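Local coordinates for methyl-accepting chemotaxis protein (PDB 6CEQ), which senses oxygen through heme-binding PAS domains and probably relays the signal as a chemoreceptor, at residues N8-K14 / I101-L107; E15-L21 / L48-I53. All blocks are in the same frame, centred on the assembly; numbering follows the deposited sequence.

How the interactions relate
The two contacts are built on neighbouring strands of one antiparallel sheet, 8-12 and 18-21, and nest along the chain, with interaction 2 lying inside the loop closed by interaction 1; their centres are about 9 Å apart. Strand 8-12, paired with 101-107 in interaction 1, turns at residues 13-17 into strand 18-21, which carries interaction 2. The seam between them is probably hydrogen-bonded, with Met11 O 2.7 Å from Gln19 N and Met11 N 2.8 Å from Tyr20 O. Both reach the heme pocket. Met10, Ala12, Pro103 and Leu105 of interaction 1 approach from the sheet, Met10 and Leu105 on the ring face where a water binds the iron, whereas Ile53 of interaction 2 lies toward the opposite face.

Interaction 1 of 2, residues N8-K14 / I101-L107; sequences NLMMADK and IGPALQL. Unlike the reference sequence in segment 101-107: Leu107 (reference Trp). With HEM (protoporphyrin IX containing Fe), chain D.
Met10 and Leu105 lie side by side on the same face of the sheet, Met10 CE 3.8 Å from Leu105 CD1, and together they press on the heme. The Met10 methyl CE sits 3.3 Å from the heme meso carbon CHC. With CG anti to the backbone N (chi1 -178°), the methionine extends past the heme vinyl before bending at its sulfur to bring CE over the rim at that meso carbon, on the water side. Leu105 CD1 lies above the B pyrrole, 3.5 Å from heme NB, on the face where water 2 binds the iron at a long 2.5 Å. At the rim of the ring, Pro103 CG meets the heme methyl CMB and Ala12 CB the vinyl carbon CBB, so pairing of the strands sets one wall of the pocket.

Behind these groups runs the antiparallel backbone ladder. Met10 and Leu105 form a hydrogen-bonded pair, with Met10 N to Leu105 O at 2.9 Å and Leu105 N to Met10 O at 2.8 Å; Ala12 N adds a nearly straight bond (170°) to Pro103 O. At the far end the Asn8 amide supplements the ladder: ND2 donates to Leu107 O at 3.0 Å, the acceptor close to the amide plane. That carbonyl also accepts from water 1, which Asn8 N and Gln106 NE2 hold in turn. On the other face, Leu9 CD2 packs against Gln106 CB at 3.7 Å.

The pairing joins the first and last strands of the PAS sheet at its centre. Strand 18-21 flanks 8-12, with Leu21 against Met10, while strand 84-94 borders 101-107 through Cys90 and Met93. Helix 23-31 packs on Asn8 and Met10 through Leu25.

Interaction 2 of 2, residues E15-L21 / L48-I53; sequences EGIIQYL and LVGKNI
Glu15 O is gripped by two side chains: Asn52 ND2 reaches it across the contact in a weak, bent bond of 3.2 Å (125°), and Arg64 NH2 from helix 60-68 donates to it as well. The Asn52 amide is steadied at its other end, since OD1 accepts from Asp54 N. Its CG lies anti to the backbone N (chi1 -165°), which carries the amide across Ile17, whose CD1 packs 3.5 Å from Asn52 ND2.

Three stronger backbone bonds follow. Ile53 N donates to Gly16 O, Ile18 N to Lys51 O at 2.8 Å and almost straight (175°), and Gly50 N to Ile18 O, also at 2.8 Å. The two bonds of Ile18 tie the start of the PAS sheet's edge strand to a type II beta turn, Leu48 to Lys51, between helices 33-39 and 60-68, while the Ile53 bond holds the loop before the strand. Strand 18-21 carries a classic beta bulge, Gln19 and Tyr20 together standing opposite the single residue Met11 of strand 8-12.

Beneath this seam Ile18 is buried, its side chain set obliquely to that of Ile53, with Ile18 CG1 3.7 Å from Ile53 CG2. Leu21 CD2 meets Leu48 CD1 at 3.6 Å, the two side chains set at about a right angle, and Leu29 of helix 23-31 touches both leucines.

Interaction 1 of 2, residues N8-K14 / I101-L107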
ATOM      1  N   ASN A   8       7.155  -6.196  -2.875  1.00 16.34           N
ATOM      2  CA  ASN A   8       5.727  -5.890  -2.997  1.00 19.11           C
ATOM      3  C   ASN A   8       5.545  -4.381  -2.979  1.00 21.49           C
ATOM      4  O   ASN A   8       5.843  -3.735  -1.966  1.00 20.96           O
ATOM      5  CB  ASN A   8       4.918  -6.514  -1.862  1.00 18.41           C
ATOM      6  CG  ASN A   8       5.136  -7.997  -1.749  1.00 29.35           C
ATOM      7  OD1 ASN A   8       4.955  -8.733  -2.717  1.00 23.46           O
ATOM      8  ND2 ASN A   8       5.545  -8.448  -0.574  1.00 24.34           N
ATOM      9  N   LEU A   9       5.052  -3.824  -4.085  1.00 15.24           N
ATOM     10  CA  LEU A   9       5.005  -2.378  -4.270  1.00 15.12           C
ATOM     11  C   LEU A   9       3.618  -1.923  -4.704  1.00 16.88           C
ATOM     12  O   LEU A   9       2.957  -2.581  -5.517  1.00 14.54           O
ATOM     13  CB  LEU A   9       6.014  -1.904  -5.326  1.00 18.28           C
ATOM     14  CG  LEU A   9       7.508  -2.133  -5.124  1.00 32.07           C
ATOM     15  CD1 LEU A   9       8.253  -1.556  -6.315  1.00 31.25           C
ATOM     16  CD2 LEU A   9       8.006  -1.512  -3.820  1.00 29.90           C
ATOM     17  N   MET A  10       3.207  -0.766  -4.193  1.00 14.90           N
ATOM     18  CA  MET A  10       1.930  -0.158  -4.546  1.00 19.53           C
ATOM     19  C   MET A  10       2.142   1.349  -4.599  1.00 21.85           C
ATOM     20  O   MET A  10       2.791   1.896  -3.709  1.00 20.19           O
ATOM     21  CB  MET A  10       0.872  -0.542  -3.504  1.00 23.03           C
ATOM     22  CG  MET A  10      -0.516  -0.052  -3.734  1.00 30.01           C
ATOM     23  SD  MET A  10      -1.605  -1.004  -2.654  1.00 27.41           S
ATOM     24  CE  MET A  10      -0.686  -1.147  -1.153  1.00 24.69           C
ATOM     25  N   MET A  11       1.612   2.021  -5.629  1.00 15.47           N
ATOM     26  CA  MET A  11       1.795   3.464  -5.804  1.00 16.23           C
ATOM     27  C   MET A  11       0.453   4.195  -5.840  1.00 18.60           C
ATOM     28  O   MET A  11      -0.528   3.682  -6.385  1.00 18.51           O
ATOM     29  CB  MET A  11       2.572   3.762  -7.098  1.00 25.28           C
ATOM     30  CG  MET A  11       3.972   3.157  -7.151  1.00 31.76           C
ATOM     31  SD  MET A  11       4.510   2.797  -8.833  1.00 49.02           S
ATOM     32  CE  MET A  11       3.885   4.210  -9.732  1.00 39.54           C
ATOM     33  N   ALA A  12       0.413   5.407  -5.278  1.00 20.06           N
ATOM     34  CA  ALA A  12      -0.784   6.245  -5.321  1.00 20.74           C
ATOM     35  C   ALA A  12      -0.404   7.673  -5.701  1.00 23.66           C
ATOM     36  O   ALA A  12       0.753   8.075  -5.590  1.00 20.82           O
ATOM     37  CB  ALA A  12      -1.526   6.238  -3.976  1.00 18.98           C
ATOM     38  N   ASP A  13      -1.390   8.449  -6.153  1.00 21.57           N
ATOM     39  CA  ASP A  13      -1.126   9.858  -6.412  1.00 29.85           C
ATOM     40  C   ASP A  13      -1.356  10.683  -5.147  1.00 26.95           C
ATOM     41  O   ASP A  13      -1.686  10.155  -4.081  1.00 28.56           O
ATOM     42  CB  ASP A  13      -1.951  10.383  -7.595  1.00 28.11           C
ATOM     43  CG  ASP A  13      -3.464  10.335  -7.363  1.00 35.73           C
ATOM     44  OD1 ASP A  13      -3.925  10.187  -6.209  1.00 36.26           O
ATOM     45  OD2 ASP A  13      -4.204  10.467  -8.366  1.00 38.43           O
ATOM     46  N   LYS A  14      -1.138  12.001  -5.263  1.00 37.83           N
ATOM     47  CA  LYS A  14      -1.255  12.897  -4.112  1.00 43.73           C
ATOM     48  C   LYS A  14      -2.658  12.899  -3.520  1.00 35.17           C
ATOM     49  O   LYS A  14      -2.815  13.085  -2.308  1.00 34.99           O
ATOM     50  CB  LYS A  14      -0.860  14.318  -4.517  1.00 41.44           C
ATOM     51  CG  LYS A  14       0.622  14.562  -4.450  1.00 38.58           C
ATOM     52  CD  LYS A  14       0.944  16.050  -4.437  1.00 43.46           C
ATOM     53  CE  LYS A  14       0.403  16.732  -5.679  1.00 50.54           C
ATOM     54  NZ  LYS A  14       0.707  18.189  -5.684  1.00 54.37           N
ATOM     55  N   ILE A 101       4.902  13.488  -6.477  1.00 21.64           N
ATOM     56  CA  ILE A 101       3.850  12.886  -7.298  1.00 24.00           C
ATOM     57  C   ILE A 101       2.853  12.143  -6.420  1.00 26.93           C
ATOM     58  O   ILE A 101       1.662  12.051  -6.743  1.00 36.94           O
ATOM     59  CB  ILE A 101       4.449  11.907  -8.330  1.00 27.76           C
ATOM     60  CG1 ILE A 101       5.253  12.633  -9.399  1.00 40.48           C
ATOM     61  CG2 ILE A 101       3.366  11.065  -8.996  1.00 47.84           C
ATOM     62  CD1 ILE A 101       5.874  11.663 -10.387  1.00 29.09           C
ATOM     63  N   GLY A 102       3.335  11.574  -5.327  1.00 21.26           N
ATOM     64  CA  GLY A 102       2.522  10.699  -4.525  1.00 19.18           C
ATOM     65  C   GLY A 102       3.365   9.639  -3.856  1.00 20.11           C
ATOM     66  O   GLY A 102       4.559   9.512  -4.121  1.00 20.65           O
ATOM     67  N   PRO A 103       2.756   8.860  -2.969  1.00 20.05           N
ATOM     68  CA  PRO A 103       3.518   7.879  -2.194  1.00 22.42           C
ATOM     69  C   PRO A 103       3.710   6.570  -2.945  1.00 20.61           C
ATOM     70  O   PRO A 103       2.862   6.138  -3.729  1.00 19.61           O
ATOM     71  CB  PRO A 103       2.636   7.659  -0.962  1.00 20.64           C
ATOM     72  CG  PRO A 103       1.236   7.840  -1.505  1.00 21.46           C
ATOM     73  CD  PRO A 103       1.339   8.909  -2.566  1.00 19.57           C
ATOM     74  N   ALA A 104       4.855   5.945  -2.692  1.00 17.89           N
ATOM     75  CA  ALA A 104       5.107   4.557  -3.065  1.00 18.30           C
ATOM     76  C   ALA A 104       5.266   3.743  -1.789  1.00 18.37           C
ATOM     77  O   ALA A 104       5.963   4.164  -0.863  1.00 21.92           O
ATOM     78  CB  ALA A 104       6.353   4.429  -3.942  1.00 21.17           C
ATOM     79  N   LEU A 105       4.609   2.593  -1.742  1.00 14.58           N
ATOM     80  CA  LEU A 105       4.593   1.723  -0.579  1.00 15.88           C
ATOM     81  C   LEU A 105       5.312   0.428  -0.914  1.00 18.93           C
ATOM     82  O   LEU A 105       5.031  -0.186  -1.951  1.00 23.24           O
ATOM     83  CB  LEU A 105       3.168   1.365  -0.170  1.00 20.48           C
ATOM     84  CG  LEU A 105       2.249   2.099   0.789  1.00 24.65           C
ATOM     85  CD1 LEU A 105       1.264   1.074   1.287  1.00 28.17           C
ATOM     86  CD2 LEU A 105       2.980   2.750   1.955  1.00 18.32           C
ATOM     87  N   GLN A 106       6.216   0.008  -0.045  1.00 17.78           N
ATOM     88  CA  GLN A 106       6.770  -1.343  -0.096  1.00 17.05           C
ATOM     89  C   GLN A 106       6.318  -2.094   1.149  1.00 19.99           C
ATOM     90  O   GLN A 106       6.435  -1.577   2.263  1.00 21.80           O
ATOM     91  CB  GLN A 106       8.296  -1.335  -0.181  1.00 19.67           C
ATOM     92  CG  GLN A 106       8.881  -2.736  -0.300  1.00 20.89           C
ATOM     93  CD  GLN A 106      10.295  -2.751  -0.845  1.00 23.38           C
ATOM     94  OE1 GLN A 106      10.840  -1.716  -1.222  1.00 21.97           O
ATOM     95  NE2 GLN A 106      10.897  -3.938  -0.889  1.00 33.59           N
ATOM     96  N   LEU A 107       5.813  -3.310   0.964  1.00 16.43           N
ATOM     97  CA  LEU A 107       5.335  -4.133   2.066  1.00 20.75           C
ATOM     98  C   LEU A 107       6.189  -5.386   2.155  1.00 19.78           C
ATOM     99  O   LEU A 107       6.349  -6.099   1.155  1.00 24.81           O
ATOM    100  CB  LEU A 107       3.867  -4.522   1.876  1.00 17.56           C
ATOM    101  CG  LEU A 107       2.821  -3.403   1.841  1.00 20.93           C
ATOM    102  CD1 LEU A 107       1.453  -3.993   1.603  1.00 24.58           C
ATOM    103  CD2 LEU A 107       2.810  -2.586   3.131  1.00 20.30           C
TER
HETATM  104  CHA HEM D 401      -1.537   1.207   6.940  1.00 15.68           C
HETATM  105  CHB HEM D 401      -0.741   4.170   3.192  1.00 18.23           C
HETATM  106  CHC HEM D 401      -2.884   0.826   0.346  1.00 17.78           C
HETATM  107  CHD HEM D 401      -5.082  -0.844   4.329  1.00 20.13           C
HETATM  108  C1A HEM D 401      -1.023   2.202   6.138  1.00 21.77           C
HETATM  109  C2A HEM D 401       0.008   3.086   6.511  1.00 19.70           C
HETATM  110  C3A HEM D 401       0.240   3.924   5.465  1.00 21.09           C
HETATM  111  C4A HEM D 401      -0.652   3.570   4.434  1.00 20.82           C
HETATM  112  CMA HEM D 401       1.260   5.031   5.421  1.00 21.72           C
HETATM  113  CAA HEM D 401       0.730   3.100   7.834  1.00 17.89           C
HETATM  114  CBA HEM D 401      -0.162   3.751   8.894  1.00 21.96           C
HETATM  115  CGA HEM D 401       0.487   3.617  10.247  1.00 31.32           C
HETATM  116  O1A HEM D 401       1.217   2.632  10.496  1.00 26.50           O
HETATM  117  O2A HEM D 401       0.295   4.490  11.121  1.00 24.62           O
HETATM  118  C1B HEM D 401      -1.202   3.448   2.082  1.00 17.83           C
HETATM  119  C2B HEM D 401      -0.933   3.844   0.744  1.00 19.17           C
HETATM  120  C3B HEM D 401      -1.521   2.924  -0.074  1.00 23.30           C
HETATM  121  C4B HEM D 401      -2.170   1.934   0.817  1.00 19.54           C
HETATM  122  CMB HEM D 401      -0.146   5.053   0.311  1.00 23.06           C
HETATM  123  CAB HEM D 401      -1.513   2.917  -1.548  1.00 25.29           C
HETATM  124  CBB HEM D 401      -0.390   3.181  -2.208  1.00 22.05           C
HETATM  125  C1C HEM D 401      -3.708   0.071   1.174  1.00 21.93           C
HETATM  126  C2C HEM D 401      -4.571  -0.961   0.773  1.00 20.91           C
HETATM  127  C3C HEM D 401      -5.201  -1.440   1.913  1.00 20.50           C
HETATM  128  C4C HEM D 401      -4.709  -0.686   3.015  1.00 19.52           C
HETATM  129  CMC HEM D 401      -4.775  -1.458  -0.635  1.00 17.27           C
HETATM  130  CAC HEM D 401      -6.192  -2.529   1.971  1.00 20.99           C
HETATM  131  CBC HEM D 401      -6.033  -3.616   1.223  1.00 33.42           C
HETATM  132  C1D HEM D 401      -4.222  -0.465   5.361  1.00 16.61           C
HETATM  133  C2D HEM D 401      -4.351  -0.993   6.725  1.00 21.53           C
HETATM  134  C3D HEM D 401      -3.368  -0.424   7.447  1.00 19.07           C
HETATM  135  C4D HEM D 401      -2.631   0.452   6.528  1.00 16.88           C
HETATM  136  CMD HEM D 401      -5.382  -1.975   7.217  1.00 19.79           C
HETATM  137  CAD HEM D 401      -3.081  -0.644   8.908  1.00 22.40           C
HETATM  138  CBD HEM D 401      -4.298  -0.230   9.737  1.00 31.11           C
HETATM  139  CGD HEM D 401      -4.637   1.209   9.451  1.00 35.39           C
HETATM  140  O1D HEM D 401      -5.717   1.498   8.890  1.00 27.03           O
HETATM  141  O2D HEM D 401      -3.839   2.117   9.775  1.00 52.07           O
HETATM  142  NA  HEM D 401      -1.415   2.516   4.861  1.00 14.51           N
HETATM  143  NB  HEM D 401      -1.930   2.322   2.081  1.00 18.46           N
HETATM  144  NC  HEM D 401      -3.807   0.220   2.528  1.00 16.69           N
HETATM  145  ND  HEM D 401      -3.186   0.387   5.307  1.00 19.67           N
HETATM  146 FE   HEM D 401      -2.592   1.324   3.809  1.00 19.08          FE
HETATM  147  O   HOH W   1       8.776  -6.153  -0.416  1.00 19.59           O
HETATM  148  O   HOH W   2      -0.767  -0.380   3.276  1.00 18.86           O

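Interaction 2 of 2, residues E15-L21 / L48-I53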
ATOM      1  N   GLU A  15      -3.688  12.733  -4.354  1.00 43.38           N
ATOM      2  CA  GLU A  15      -5.068  12.642  -3.881  1.00 37.97           C
ATOM      3  C   GLU A  15      -5.422  11.252  -3.354  1.00 38.45           C
ATOM      4  O   GLU A  15      -6.597  11.001  -3.060  1.00 31.98           O
ATOM      5  CB  GLU A  15      -6.065  13.066  -4.981  1.00 50.70           C
ATOM      6  CG  GLU A  15      -6.112  14.560  -5.274  1.00 67.46           C
ATOM      7  CD  GLU A  15      -4.836  15.118  -5.881  1.00 86.67           C
ATOM      8  OE1 GLU A  15      -4.220  14.446  -6.745  1.00 97.93           O
ATOM      9  OE2 GLU A  15      -4.438  16.227  -5.450  1.00 78.80           O
ATOM     10  N   GLY A  16      -4.458  10.329  -3.278  1.00 35.76           N
ATOM     11  CA  GLY A  16      -4.709   9.037  -2.682  1.00 29.67           C
ATOM     12  C   GLY A  16      -5.331   8.021  -3.603  1.00 20.84           C
ATOM     13  O   GLY A  16      -5.795   6.986  -3.119  1.00 23.94           O
ATOM     14  N   ILE A  17      -5.327   8.253  -4.905  1.00 25.22           N
ATOM     15  CA  ILE A  17      -5.884   7.293  -5.846  1.00 20.52           C
ATOM     16  C   ILE A  17      -4.803   6.293  -6.202  1.00 22.63           C
ATOM     17  O   ILE A  17      -3.716   6.681  -6.664  1.00 22.21           O
ATOM     18  CB  ILE A  17      -6.434   7.977  -7.101  1.00 25.22           C
ATOM     19  CG1 ILE A  17      -7.506   9.001  -6.723  1.00 30.55           C
ATOM     20  CG2 ILE A  17      -6.994   6.919  -8.048  1.00 27.09           C
ATOM     21  CD1 ILE A  17      -8.670   8.405  -5.953  1.00 38.90           C
ATOM     22  N   ILE A  18      -5.088   5.009  -6.004  1.00 20.40           N
ATOM     23  CA  ILE A  18      -4.110   3.976  -6.307  1.00 22.15           C
ATOM     24  C   ILE A  18      -3.835   3.986  -7.804  1.00 24.13           C
ATOM     25  O   ILE A  18      -4.761   4.015  -8.619  1.00 24.83           O
ATOM     26  CB  ILE A  18      -4.612   2.605  -5.841  1.00 22.17           C
ATOM     27  CG1 ILE A  18      -4.751   2.572  -4.318  1.00 21.86           C
ATOM     28  CG2 ILE A  18      -3.665   1.533  -6.295  1.00 23.86           C
ATOM     29  CD1 ILE A  18      -5.427   1.309  -3.798  1.00 23.00           C
ATOM     30  N   GLN A  19      -2.554   4.025  -8.159  1.00 20.19           N
ATOM     31  CA  GLN A  19      -2.139   4.092  -9.554  1.00 22.58           C
ATOM     32  C   GLN A  19      -1.564   2.793 -10.092  1.00 29.72           C
ATOM     33  O   GLN A  19      -1.703   2.527 -11.288  1.00 23.27           O
ATOM     34  CB  GLN A  19      -1.097   5.202  -9.746  1.00 27.18           C
ATOM     35  CG  GLN A  19      -1.567   6.573  -9.273  1.00 34.09           C
ATOM     36  CD  GLN A  19      -2.713   7.111 -10.114  1.00 39.72           C
ATOM     37  OE1 GLN A  19      -3.779   7.447  -9.597  1.00 41.53           O
ATOM     38  NE2 GLN A  19      -2.492   7.201 -11.421  1.00 55.59           N
ATOM     39  N   TYR A  20      -0.917   1.986  -9.253  1.00 28.32           N
ATOM     40  CA  TYR A  20      -0.201   0.817  -9.741  1.00 22.44           C
ATOM     41  C   TYR A  20       0.064  -0.143  -8.590  1.00 24.69           C
ATOM     42  O   TYR A  20       0.404   0.287  -7.485  1.00 18.23           O
ATOM     43  CB  TYR A  20       1.131   1.224 -10.394  1.00 18.58           C
ATOM     44  CG  TYR A  20       1.920   0.068 -10.980  1.00 20.59           C
ATOM     45  CD1 TYR A  20       1.552  -0.488 -12.193  1.00 21.39           C
ATOM     46  CD2 TYR A  20       3.038  -0.449 -10.331  1.00 19.65           C
ATOM     47  CE1 TYR A  20       2.251  -1.545 -12.740  1.00 23.21           C
ATOM     48  CE2 TYR A  20       3.758  -1.517 -10.876  1.00 20.27           C
ATOM     49  CZ  TYR A  20       3.354  -2.051 -12.084  1.00 22.91           C
ATOM     50  OH  TYR A  20       4.039  -3.099 -12.654  1.00 25.84           O
ATOM     51  N   LEU A  21      -0.091  -1.439  -8.865  1.00 18.80           N
ATOM     52  CA  LEU A  21       0.385  -2.518  -8.010  1.00 17.36           C
ATOM     53  C   LEU A  21       1.317  -3.397  -8.824  1.00 17.48           C
ATOM     54  O   LEU A  21       0.975  -3.782  -9.948  1.00 20.05           O
ATOM     55  CB  LEU A  21      -0.757  -3.371  -7.463  1.00 19.16           C
ATOM     56  CG  LEU A  21      -1.489  -2.868  -6.225  1.00 20.89           C
ATOM     57  CD1 LEU A  21      -2.553  -1.870  -6.609  1.00 21.31           C
ATOM     58  CD2 LEU A  21      -2.104  -4.050  -5.501  1.00 24.45           C
ATOM     59  N   LEU A  48      -8.087  -2.777  -7.511  1.00 29.27           N
ATOM     60  CA  LEU A  48      -7.638  -1.748  -6.571  1.00 24.64           C
ATOM     61  C   LEU A  48      -7.229  -0.456  -7.261  1.00 27.47           C
ATOM     62  O   LEU A  48      -7.416   0.633  -6.707  1.00 27.31           O
ATOM     63  CB  LEU A  48      -6.463  -2.281  -5.753  1.00 23.18           C
ATOM     64  CG  LEU A  48      -6.752  -3.388  -4.751  1.00 25.72           C
ATOM     65  CD1 LEU A  48      -5.451  -3.833  -4.095  1.00 26.42           C
ATOM     66  CD2 LEU A  48      -7.737  -2.914  -3.693  1.00 35.49           C
ATOM     67  N   VAL A  49      -6.676  -0.559  -8.471  1.00 26.83           N
ATOM     68  CA  VAL A  49      -6.229   0.625  -9.187  1.00 25.04           C
ATOM     69  C   VAL A  49      -7.430   1.522  -9.457  1.00 32.30           C
ATOM     70  O   VAL A  49      -8.512   1.049  -9.825  1.00 34.89           O
ATOM     71  CB  VAL A  49      -5.503   0.219 -10.480  1.00 29.67           C
ATOM     72  CG1 VAL A  49      -5.291   1.429 -11.381  1.00 27.00           C
ATOM     73  CG2 VAL A  49      -4.160  -0.437 -10.152  1.00 27.13           C
ATOM     74  N   GLY A  50      -7.265   2.815  -9.199  1.00 25.58           N
ATOM     75  CA  GLY A  50      -8.343   3.763  -9.350  1.00 28.42           C
ATOM     76  C   GLY A  50      -9.166   3.977  -8.104  1.00 27.72           C
ATOM     77  O   GLY A  50      -9.957   4.926  -8.057  1.00 28.21           O
ATOM     78  N   LYS A  51      -9.022   3.117  -7.104  1.00 24.40           N
ATOM     79  CA  LYS A  51      -9.709   3.304  -5.839  1.00 24.23           C
ATOM     80  C   LYS A  51      -8.922   4.254  -4.945  1.00 29.04           C
ATOM     81  O   LYS A  51      -7.704   4.396  -5.069  1.00 26.65           O
ATOM     82  CB  LYS A  51      -9.926   1.968  -5.136  1.00 22.16           C
ATOM     83  CG  LYS A  51     -11.045   1.175  -5.797  1.00 24.80           C
ATOM     84  CD  LYS A  51     -11.550   0.023  -4.955  1.00 38.71           C
ATOM     85  CE  LYS A  51     -12.823  -0.544  -5.567  1.00 31.82           C
ATOM     86  NZ  LYS A  51     -12.659  -0.730  -7.037  1.00 35.10           N
ATOM     87  N   ASN A  52      -9.642   4.936  -4.063  1.00 26.35           N
ATOM     88  CA  ASN A  52      -8.996   5.799  -3.087  1.00 26.98           C
ATOM     89  C   ASN A  52      -8.558   4.998  -1.868  1.00 22.57           C
ATOM     90  O   ASN A  52      -9.317   4.182  -1.338  1.00 24.51           O
ATOM     91  CB  ASN A  52      -9.932   6.925  -2.661  1.00 27.03           C
ATOM     92  CG  ASN A  52      -9.196   8.030  -1.954  1.00 25.62           C
ATOM     93  OD1 ASN A  52      -8.673   7.834  -0.859  1.00 27.21           O
ATOM     94  ND2 ASN A  52      -9.133   9.191  -2.582  1.00 34.06           N
ATOM     95  N   ILE A  53      -7.330   5.257  -1.399  1.00 25.62           N
ATOM     96  CA  ILE A  53      -6.799   4.494  -0.275  1.00 18.56           C
ATOM     97  C   ILE A  53      -7.609   4.699   0.997  1.00 17.01           C
ATOM     98  O   ILE A  53      -7.583   3.839   1.886  1.00 21.03           O
ATOM     99  CB  ILE A  53      -5.318   4.867  -0.022  1.00 20.71           C
ATOM    100  CG1 ILE A  53      -5.202   6.325   0.428  1.00 24.57           C
ATOM    101  CG2 ILE A  53      -4.492   4.647  -1.278  1.00 26.52           C
ATOM    102  CD1 ILE A  53      -3.766   6.747   0.813  1.00 26.04           C
TER